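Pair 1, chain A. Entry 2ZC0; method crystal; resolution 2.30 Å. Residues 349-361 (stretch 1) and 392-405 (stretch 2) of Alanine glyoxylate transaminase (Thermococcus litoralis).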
# COMPACT_ATOMS: atom_id res chain seq x y z
N SER A 349 15.75 -1.06 32.18
CA SER A 349 16.33 -0.14 33.16
C SER A 349 17.56 -0.81 33.76
O SER A 349 18.61 -0.19 33.93
CB SER A 349 15.32 0.20 34.26
OG SER A 349 15.06 -0.93 35.07
N PHE A 350 17.42 -2.09 34.09
CA PHE A 350 18.52 -2.85 34.65
C PHE A 350 19.74 -2.76 33.74
O PHE A 350 20.88 -2.68 34.21
CB PHE A 350 18.14 -4.32 34.80
CG PHE A 350 19.22 -5.16 35.41
CD1 PHE A 350 19.38 -5.21 36.79
CD2 PHE A 350 20.11 -5.86 34.61
CE1 PHE A 350 20.41 -5.94 37.36
CE2 PHE A 350 21.14 -6.60 35.16
CZ PHE A 350 21.30 -6.64 36.55
N ALA A 351 19.50 -2.79 32.44
CA ALA A 351 20.59 -2.71 31.49
C ALA A 351 21.25 -1.34 31.56
O ALA A 351 22.47 -1.22 31.42
CB ALA A 351 20.08 -2.99 30.08
N ASN A 352 20.45 -0.30 31.79
CA ASN A 352 20.99 1.06 31.89
C ASN A 352 21.80 1.21 33.17
O ASN A 352 22.91 1.73 33.16
CB ASN A 352 19.86 2.10 31.90
CG ASN A 352 19.23 2.29 30.54
OD1 ASN A 352 19.89 2.72 29.59
ND2 ASN A 352 17.94 1.98 30.43
N GLU A 353 21.24 0.73 34.27
CA GLU A 353 21.92 0.81 35.56
C GLU A 353 23.22 0.03 35.53
O GLU A 353 24.21 0.44 36.15
CB GLU A 353 21.01 0.28 36.66
CG GLU A 353 21.21 0.96 38.01
CD GLU A 353 20.20 0.51 39.04
OE1 GLU A 353 18.99 0.46 38.70
OE2 GLU A 353 20.59 0.22 40.19
N LEU A 354 23.23 -1.09 34.81
CA LEU A 354 24.42 -1.93 34.72
C LEU A 354 25.51 -1.17 33.97
O LEU A 354 26.68 -1.15 34.37
CB LEU A 354 24.10 -3.23 33.98
CG LEU A 354 24.88 -4.52 34.28
CD1 LEU A 354 24.69 -5.51 33.15
CD2 LEU A 354 26.36 -4.22 34.46
N MET A 355 25.11 -0.55 32.86
CA MET A 355 26.02 0.20 32.01
C MET A 355 26.57 1.43 32.73
O MET A 355 27.71 1.83 32.51
CB MET A 355 25.30 0.63 30.73
CG MET A 355 26.21 1.11 29.63
SD MET A 355 25.36 1.38 28.06
CE MET A 355 26.05 2.95 27.56
N GLU A 356 25.75 2.01 33.61
CA GLU A 356 26.14 3.20 34.36
C GLU A 356 27.01 2.94 35.58
O GLU A 356 28.04 3.60 35.77
CB GLU A 356 24.89 3.96 34.81
CG GLU A 356 24.19 4.74 33.72
CD GLU A 356 23.00 5.52 34.25
OE1 GLU A 356 23.16 6.19 35.30
OE2 GLU A 356 21.92 5.46 33.63
N ARG A 357 26.61 1.97 36.40
CA ARG A 357 27.34 1.65 37.62
C ARG A 357 28.54 0.72 37.45
O ARG A 357 29.60 0.97 38.02
CB ARG A 357 26.36 1.07 38.65
CG ARG A 357 25.14 1.95 38.85
CD ARG A 357 24.14 1.35 39.83
NE ARG A 357 24.63 1.34 41.21
CZ ARG A 357 23.89 1.03 42.26
NH1 ARG A 357 24.43 1.04 43.48
NH2 ARG A 357 22.61 0.71 42.11
N GLU A 358 28.39 -0.34 36.66
CA GLU A 358 29.50 -1.28 36.47
C GLU A 358 30.24 -1.12 35.15
O GLU A 358 31.35 -1.63 34.98
CB GLU A 358 29.00 -2.72 36.60
CG GLU A 358 28.30 -3.06 37.92
CD GLU A 358 29.17 -2.85 39.15
OE1 GLU A 358 30.37 -3.19 39.10
OE2 GLU A 358 28.64 -2.35 40.17
N GLY A 359 29.64 -0.41 34.20
CA GLY A 359 30.30 -0.23 32.92
C GLY A 359 30.28 -1.46 32.03
O GLY A 359 31.20 -1.67 31.23
N VAL A 360 29.25 -2.28 32.16
CA VAL A 360 29.10 -3.48 31.34
C VAL A 360 27.85 -3.30 30.48
O VAL A 360 26.80 -2.93 30.99
CB VAL A 360 28.94 -4.77 32.20
CG1 VAL A 360 28.80 -5.99 31.30
CG2 VAL A 360 30.13 -4.94 33.12
N VAL A 361 27.98 -3.58 29.19
CA VAL A 361 26.85 -3.42 28.27
C VAL A 361 26.15 -4.71 27.88
O VAL A 361 26.79 -5.67 27.46
CB VAL A 361 27.29 -2.72 26.95
CG1 VAL A 361 26.08 -2.41 26.12
CG2 VAL A 361 28.09 -1.47 27.25
N ILE A 392 34.64 -11.24 34.36
CA ILE A 392 34.55 -9.95 35.02
C ILE A 392 33.17 -9.34 34.75
O ILE A 392 32.51 -8.85 35.67
CB ILE A 392 35.65 -8.99 34.51
CG1 ILE A 392 37.03 -9.58 34.82
CG2 ILE A 392 35.51 -7.63 35.17
CD1 ILE A 392 38.17 -8.80 34.23
N GLY A 393 32.74 -9.40 33.49
CA GLY A 393 31.45 -8.86 33.11
C GLY A 393 30.29 -9.55 33.81
O GLY A 393 29.38 -8.88 34.31
N ILE A 394 30.31 -10.88 33.85
CA ILE A 394 29.24 -11.60 34.52
C ILE A 394 29.26 -11.39 36.04
O ILE A 394 28.22 -11.44 36.69
CB ILE A 394 29.28 -13.12 34.22
CG1 ILE A 394 28.68 -13.39 32.84
CG2 ILE A 394 28.52 -13.91 35.28
CD1 ILE A 394 29.68 -13.32 31.73
N LYS A 395 30.45 -11.16 36.61
CA LYS A 395 30.54 -10.93 38.06
C LYS A 395 29.88 -9.60 38.41
O LYS A 395 29.07 -9.52 39.33
CB LYS A 395 32.01 -10.93 38.53
CG LYS A 395 32.61 -12.32 38.69
CD LYS A 395 34.12 -12.29 38.94
CE LYS A 395 34.70 -13.69 38.87
NZ LYS A 395 36.19 -13.68 38.88
N LYS A 396 30.24 -8.56 37.65
CA LYS A 396 29.68 -7.23 37.85
C LYS A 396 28.17 -7.32 37.67
O LYS A 396 27.41 -6.66 38.38
CB LYS A 396 30.26 -6.26 36.81
CG LYS A 396 31.69 -5.83 37.08
CD LYS A 396 32.23 -4.99 35.94
CE LYS A 396 33.44 -4.17 36.37
NZ LYS A 396 33.06 -3.05 37.29
N LEU A 397 27.75 -8.14 36.72
CA LEU A 397 26.33 -8.33 36.45
C LEU A 397 25.66 -8.97 37.65
O LEU A 397 24.54 -8.61 38.03
CB LEU A 397 26.16 -9.22 35.20
CG LEU A 397 24.79 -9.76 34.78
CD1 LEU A 397 24.45 -10.99 35.60
CD2 LEU A 397 23.72 -8.69 34.92
N ALA A 398 26.36 -9.93 38.26
CA ALA A 398 25.86 -10.64 39.43
C ALA A 398 25.77 -9.68 40.61
O ALA A 398 24.85 -9.76 41.42
CB ALA A 398 26.79 -11.81 39.77
N LYS A 399 26.75 -8.78 40.70
CA LYS A 399 26.81 -7.78 41.76
C LYS A 399 25.54 -6.92 41.78
O LYS A 399 24.89 -6.77 42.81
CB LYS A 399 28.05 -6.89 41.57
CG LYS A 399 28.21 -5.78 42.59
CD LYS A 399 29.31 -4.79 42.19
CE LYS A 399 29.41 -3.63 43.18
NZ LYS A 399 30.38 -2.59 42.74
N LEU A 400 25.17 -6.36 40.62
CA LEU A 400 23.98 -5.53 40.54
C LEU A 400 22.72 -6.38 40.70
O LEU A 400 21.70 -5.92 41.22
CB LEU A 400 23.92 -4.81 39.20
CG LEU A 400 23.45 -3.35 39.21
CD1 LEU A 400 23.05 -2.97 37.79
CD2 LEU A 400 22.27 -3.16 40.16
N TYR A 401 22.81 -7.63 40.25
CA TYR A 401 21.69 -8.57 40.33
C TYR A 401 21.24 -8.72 41.78
O TYR A 401 20.09 -8.44 42.11
CB TYR A 401 22.10 -9.94 39.79
CG TYR A 401 20.96 -10.94 39.72
CD1 TYR A 401 20.13 -11.00 38.61
CD2 TYR A 401 20.72 -11.82 40.77
CE1 TYR A 401 19.08 -11.92 38.54
CE2 TYR A 401 19.67 -12.74 40.72
CZ TYR A 401 18.86 -12.79 39.60
OH TYR A 401 17.82 -13.70 39.54
N LYS A 402 22.15 -9.17 42.63
CA LYS A 402 21.83 -9.35 44.03
C LYS A 402 21.75 -8.03 44.79
O LYS A 402 21.19 -7.97 45.88
CB LYS A 402 22.83 -10.31 44.70
CG LYS A 402 22.47 -11.79 44.51
CD LYS A 402 20.97 -12.02 44.78
CE LYS A 402 20.61 -13.50 44.96
NZ LYS A 402 21.02 -14.02 46.30
N GLU A 403 22.30 -6.96 44.22
CA GLU A 403 22.21 -5.67 44.88
C GLU A 403 20.75 -5.23 44.78
O GLU A 403 20.24 -4.52 45.65
CB GLU A 403 23.11 -4.63 44.22
CG GLU A 403 23.17 -3.34 45.02
CD GLU A 403 23.34 -2.10 44.16
OE1 GLU A 403 24.38 -1.99 43.47
OE2 GLU A 403 22.42 -1.25 44.17
N LYS A 404 20.08 -5.65 43.71
CA LYS A 404 18.67 -5.31 43.48
C LYS A 404 17.71 -6.38 43.99
O LYS A 404 16.65 -6.06 44.52
CB LYS A 404 18.40 -5.09 41.99
CG LYS A 404 19.02 -3.85 41.39
CD LYS A 404 17.96 -2.97 40.72
CE LYS A 404 17.19 -2.13 41.74
NZ LYS A 404 16.46 -2.94 42.75
N PHE A 405 18.08 -7.65 43.83
CA PHE A 405 17.22 -8.74 44.26
C PHE A 405 17.82 -9.57 45.39
O PHE A 405 18.95 -9.26 45.83
CB PHE A 405 16.91 -9.66 43.07
CG PHE A 405 16.66 -8.91 41.79
CD1 PHE A 405 17.54 -9.02 40.72
CD2 PHE A 405 15.55 -8.07 41.66
CE1 PHE A 405 17.34 -8.30 39.55
CE2 PHE A 405 15.34 -7.34 40.49
CZ PHE A 405 16.23 -7.46 39.43

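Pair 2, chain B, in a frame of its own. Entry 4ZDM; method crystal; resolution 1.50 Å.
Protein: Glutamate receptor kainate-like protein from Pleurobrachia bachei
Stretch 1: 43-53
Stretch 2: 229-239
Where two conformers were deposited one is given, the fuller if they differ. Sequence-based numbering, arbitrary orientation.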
# COMPACT_ATOMS: atom_id res chain seq x y z
N GLU B 43 -10.75 -13.45 11.73
CA GLU B 43 -12.04 -13.87 11.21
C GLU B 43 -12.98 -12.69 10.95
O GLU B 43 -13.69 -12.64 9.92
CB GLU B 43 -12.70 -14.89 12.15
CG GLU B 43 -11.88 -16.17 12.21
CD GLU B 43 -12.66 -17.37 12.78
OE1 GLU B 43 -12.03 -18.07 13.58
OE2 GLU B 43 -13.82 -17.57 12.34
N ILE B 44 -12.97 -11.67 11.80
CA ILE B 44 -13.75 -10.47 11.54
C ILE B 44 -13.36 -9.85 10.21
O ILE B 44 -14.20 -9.47 9.39
CB ILE B 44 -13.63 -9.44 12.68
CG1 ILE B 44 -14.32 -9.95 13.93
CG2 ILE B 44 -14.16 -8.05 12.28
CD1 ILE B 44 -14.12 -9.08 15.16
N VAL B 45 -12.07 -9.71 9.98
CA VAL B 45 -11.60 -9.11 8.75
C VAL B 45 -11.98 -9.95 7.52
O VAL B 45 -12.31 -9.37 6.48
CB VAL B 45 -10.06 -8.86 8.81
CG1 VAL B 45 -9.47 -8.56 7.44
CG2 VAL B 45 -9.76 -7.71 9.80
N SER B 46 -11.86 -11.27 7.61
CA SER B 46 -12.27 -12.10 6.49
C SER B 46 -13.73 -11.88 6.14
O SER B 46 -14.06 -11.70 4.95
CB SER B 46 -11.98 -13.54 6.83
OG SER B 46 -12.45 -14.36 5.78
N MET B 47 -14.60 -11.85 7.13
CA MET B 47 -16.01 -11.61 6.86
C MET B 47 -16.25 -10.20 6.33
O MET B 47 -17.08 -9.98 5.44
CB MET B 47 -16.84 -11.86 8.13
CG MET B 47 -16.81 -13.27 8.61
SD MET B 47 -17.92 -13.51 10.02
CE MET B 47 -17.65 -11.97 10.93
N MET B 48 -15.52 -9.23 6.87
CA MET B 48 -15.66 -7.85 6.41
C MET B 48 -15.24 -7.70 4.96
O MET B 48 -15.89 -6.99 4.20
CB MET B 48 -14.84 -6.94 7.33
CG MET B 48 -15.02 -5.48 7.08
SD MET B 48 -13.94 -4.43 8.06
CE MET B 48 -14.73 -4.50 9.64
N SER B 49 -14.16 -8.35 4.58
CA SER B 49 -13.68 -8.23 3.22
C SER B 49 -14.70 -8.78 2.24
O SER B 49 -14.90 -8.24 1.15
CB SER B 49 -12.36 -8.95 3.07
OG SER B 49 -12.56 -10.37 3.05
N GLN B 50 -15.34 -9.88 2.63
CA GLN B 50 -16.34 -10.52 1.74
C GLN B 50 -17.53 -9.61 1.58
O GLN B 50 -18.02 -9.40 0.47
CB GLN B 50 -16.73 -11.87 2.33
CG GLN B 50 -17.74 -12.61 1.51
CD GLN B 50 -18.01 -13.98 2.11
OE1 GLN B 50 -17.69 -14.22 3.29
NE2 GLN B 50 -18.56 -14.88 1.32
N ASP B 51 -18.00 -8.96 2.65
CA ASP B 51 -19.10 -8.04 2.59
C ASP B 51 -18.78 -6.74 1.88
O ASP B 51 -19.52 -6.30 0.97
CB ASP B 51 -19.60 -7.76 4.01
CG ASP B 51 -20.94 -7.07 4.04
OD1 ASP B 51 -21.00 -5.86 3.82
OD2 ASP B 51 -21.94 -7.77 4.25
N LEU B 52 -17.66 -6.12 2.22
CA LEU B 52 -17.29 -4.82 1.69
C LEU B 52 -16.52 -4.91 0.37
O LEU B 52 -16.29 -3.88 -0.25
CB LEU B 52 -16.45 -4.03 2.68
CG LEU B 52 -17.07 -3.18 3.79
CD1 LEU B 52 -17.87 -4.05 4.63
CD2 LEU B 52 -16.06 -2.45 4.62
N ASN B 53 -16.17 -6.10 -0.06
CA ASN B 53 -15.53 -6.30 -1.37
C ASN B 53 -14.22 -5.57 -1.49
O ASN B 53 -14.03 -4.69 -2.33
CB ASN B 53 -16.46 -5.86 -2.49
CG ASN B 53 -16.04 -6.38 -3.84
OD1 ASN B 53 -15.20 -7.21 -3.96
ND2 ASN B 53 -16.67 -5.84 -4.87
N ASN B 229 -17.60 4.66 7.13
CA ASN B 229 -18.98 4.36 7.35
C ASN B 229 -19.33 2.92 7.01
O ASN B 229 -20.13 2.29 7.71
CB ASN B 229 -19.88 5.32 6.55
CG ASN B 229 -19.81 6.75 7.06
OD1 ASN B 229 -19.48 7.01 8.21
ND2 ASN B 229 -20.15 7.70 6.18
N LEU B 230 -18.73 2.35 5.97
CA LEU B 230 -18.98 0.96 5.60
C LEU B 230 -18.41 -0.01 6.63
O LEU B 230 -19.02 -1.03 6.97
CB LEU B 230 -18.44 0.64 4.20
CG LEU B 230 -19.20 1.31 3.04
CD1 LEU B 230 -18.43 1.03 1.76
CD2 LEU B 230 -20.58 0.76 2.93
N VAL B 231 -17.23 0.30 7.16
CA VAL B 231 -16.63 -0.51 8.21
C VAL B 231 -17.52 -0.49 9.45
O VAL B 231 -17.79 -1.50 10.06
CB VAL B 231 -15.22 0.00 8.54
CG1 VAL B 231 -14.65 -0.58 9.78
CG2 VAL B 231 -14.26 -0.32 7.40
N ASP B 232 -17.96 0.71 9.82
CA ASP B 232 -18.82 0.87 11.02
C ASP B 232 -20.12 0.08 10.90
O ASP B 232 -20.52 -0.59 11.85
CB ASP B 232 -19.13 2.33 11.26
CG ASP B 232 -17.97 3.13 11.82
OD1 ASP B 232 -16.91 2.59 12.15
OD2 ASP B 232 -18.13 4.39 11.91
N THR B 233 -20.76 0.12 9.73
CA THR B 233 -22.02 -0.59 9.52
C THR B 233 -21.77 -2.09 9.63
O THR B 233 -22.55 -2.83 10.26
CB THR B 233 -22.58 -0.21 8.18
OG1 THR B 233 -23.03 1.16 8.28
CG2 THR B 233 -23.78 -1.10 7.83
N PHE B 234 -20.69 -2.58 9.00
CA PHE B 234 -20.40 -3.99 9.11
C PHE B 234 -20.14 -4.40 10.55
O PHE B 234 -20.65 -5.43 11.03
CB PHE B 234 -19.19 -4.37 8.24
CG PHE B 234 -18.86 -5.81 8.35
CD1 PHE B 234 -19.56 -6.72 7.59
CD2 PHE B 234 -17.95 -6.25 9.28
CE1 PHE B 234 -19.35 -8.06 7.75
CE2 PHE B 234 -17.73 -7.64 9.40
CZ PHE B 234 -18.43 -8.48 8.63
N MET B 235 -19.33 -3.62 11.28
CA MET B 235 -18.99 -3.98 12.62
C MET B 235 -20.23 -4.01 13.51
O MET B 235 -20.37 -4.90 14.38
CB MET B 235 -17.95 -3.01 13.17
CG MET B 235 -17.34 -3.43 14.47
SD MET B 235 -16.10 -4.72 14.27
CE MET B 235 -14.65 -3.71 13.95
N LEU B 236 -21.10 -3.05 13.33
CA LEU B 236 -22.30 -3.01 14.12
C LEU B 236 -23.16 -4.23 13.89
O LEU B 236 -23.77 -4.78 14.82
CB LEU B 236 -23.10 -1.75 13.83
CG LEU B 236 -24.41 -1.62 14.61
CD1 LEU B 236 -24.27 -1.63 16.13
CD2 LEU B 236 -25.08 -0.35 14.15
N GLY B 237 -23.24 -4.69 12.67
CA GLY B 237 -24.06 -5.85 12.41
C GLY B 237 -23.58 -7.07 13.15
O GLY B 237 -24.37 -7.80 13.80
N ILE B 238 -22.29 -7.37 13.08
CA ILE B 238 -21.77 -8.54 13.77
C ILE B 238 -21.73 -8.32 15.29
O ILE B 238 -21.85 -9.28 16.04
CB ILE B 238 -20.39 -8.98 13.26
CG1 ILE B 238 -19.32 -7.89 13.21
CG2 ILE B 238 -20.57 -9.61 11.87
CD1 ILE B 238 -17.91 -8.42 13.09
N ARG B 239 -21.63 -7.09 15.78
CA ARG B 239 -21.70 -6.86 17.20
C ARG B 239 -23.10 -7.10 17.72
O ARG B 239 -23.31 -7.85 18.68
CB ARG B 239 -21.23 -5.42 17.52
CG ARG B 239 -21.08 -5.16 19.03
CD ARG B 239 -20.55 -3.79 19.36
NE ARG B 239 -21.53 -2.75 19.14
CZ ARG B 239 -21.27 -1.45 19.19
NH1 ARG B 239 -20.04 -1.02 19.30
NH2 ARG B 239 -22.24 -0.58 19.14

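Charge holds much of pair 1 together, whereas no hydrogen bond or salt bridge crosses pair 2. The contrast is clearest where Glu A358 matches Leu B52. In pair 1, Glu A358 OE1 accepts a hydrogen bond from Lys A396 NZ (3.2 Å) and Glu A358 OE2 one from Lys A399 NZ (3.1 Å), both within salt bridges, so one carboxylate gathers two lysines from successive turns of the partner helix. Lys A396 NZ also donates to the backbone Glu A358 O (3.2 Å). In pair 2, Leu B52 meets aliphatic carbon instead: its CD2 lies 3.9 Å from CB of Leu B230, the match of Lys A396, and its CD1 lies 3.9 Å from Phe B234 CB.

The backbones are nonetheless nearly the same. Fourteen central residues superpose with an RMSD of 0.5 Å; the helix axes approach to 10.3 Å in pair 1 and 10.6 Å in pair 2, with 120° and 122° between their N-to-C directions. Each first helix is followed by a residue of positive phi, Gly A359 or Asn B53.

At the centre, Leu A400 matches Phe B234, and each is a knob in a hole formed by the first helix. Leu A400 sits among Phe A350, Glu A353, Leu A354 and Arg A357, its CD1 3.5 Å from Leu A354 CA. Phe B234 sits among Met B47, Met B48, Asp B51 and Leu B52. Its flat ring lies against the backbone, with Met B48 CA over one face, 3.7 Å from the ring centroid in a CH-pi contact.

Where pair 1 has the smaller knob, an aromatic ring comes from the other helix: Phe A350, the match of Ile B44, brings CE2 to 3.3 Å from Leu A397 CD2, which lies at the ring edge, and CE1 to 4.0 Å from Leu A400 CD1. Ile B44 reaches across with CG2, 3.9 Å from CD1 of Ile B238, the match of Lys A404. Leu A354 and Met B48 also correspond; Leu A354 CD1 packs 3.8 Å from Leu A397 CD2, and Met B48 CE lies 3.9 Å from Val B231 CG1.

Beside the knob, Arg A357 NH2 bonds within its own helix to Glu A353 OE2 (2.8 Å) and weakly across to Glu A403 OE2 (2.8 Å), joining two salt bridges. The matching positions are Asp B51, Met B47 and Gly B237. There, Asp B51 CB simply approaches Phe B234 CD1 (3.7 Å), while Met B47 CE packs on Ile B238 CG2 (3.9 Å).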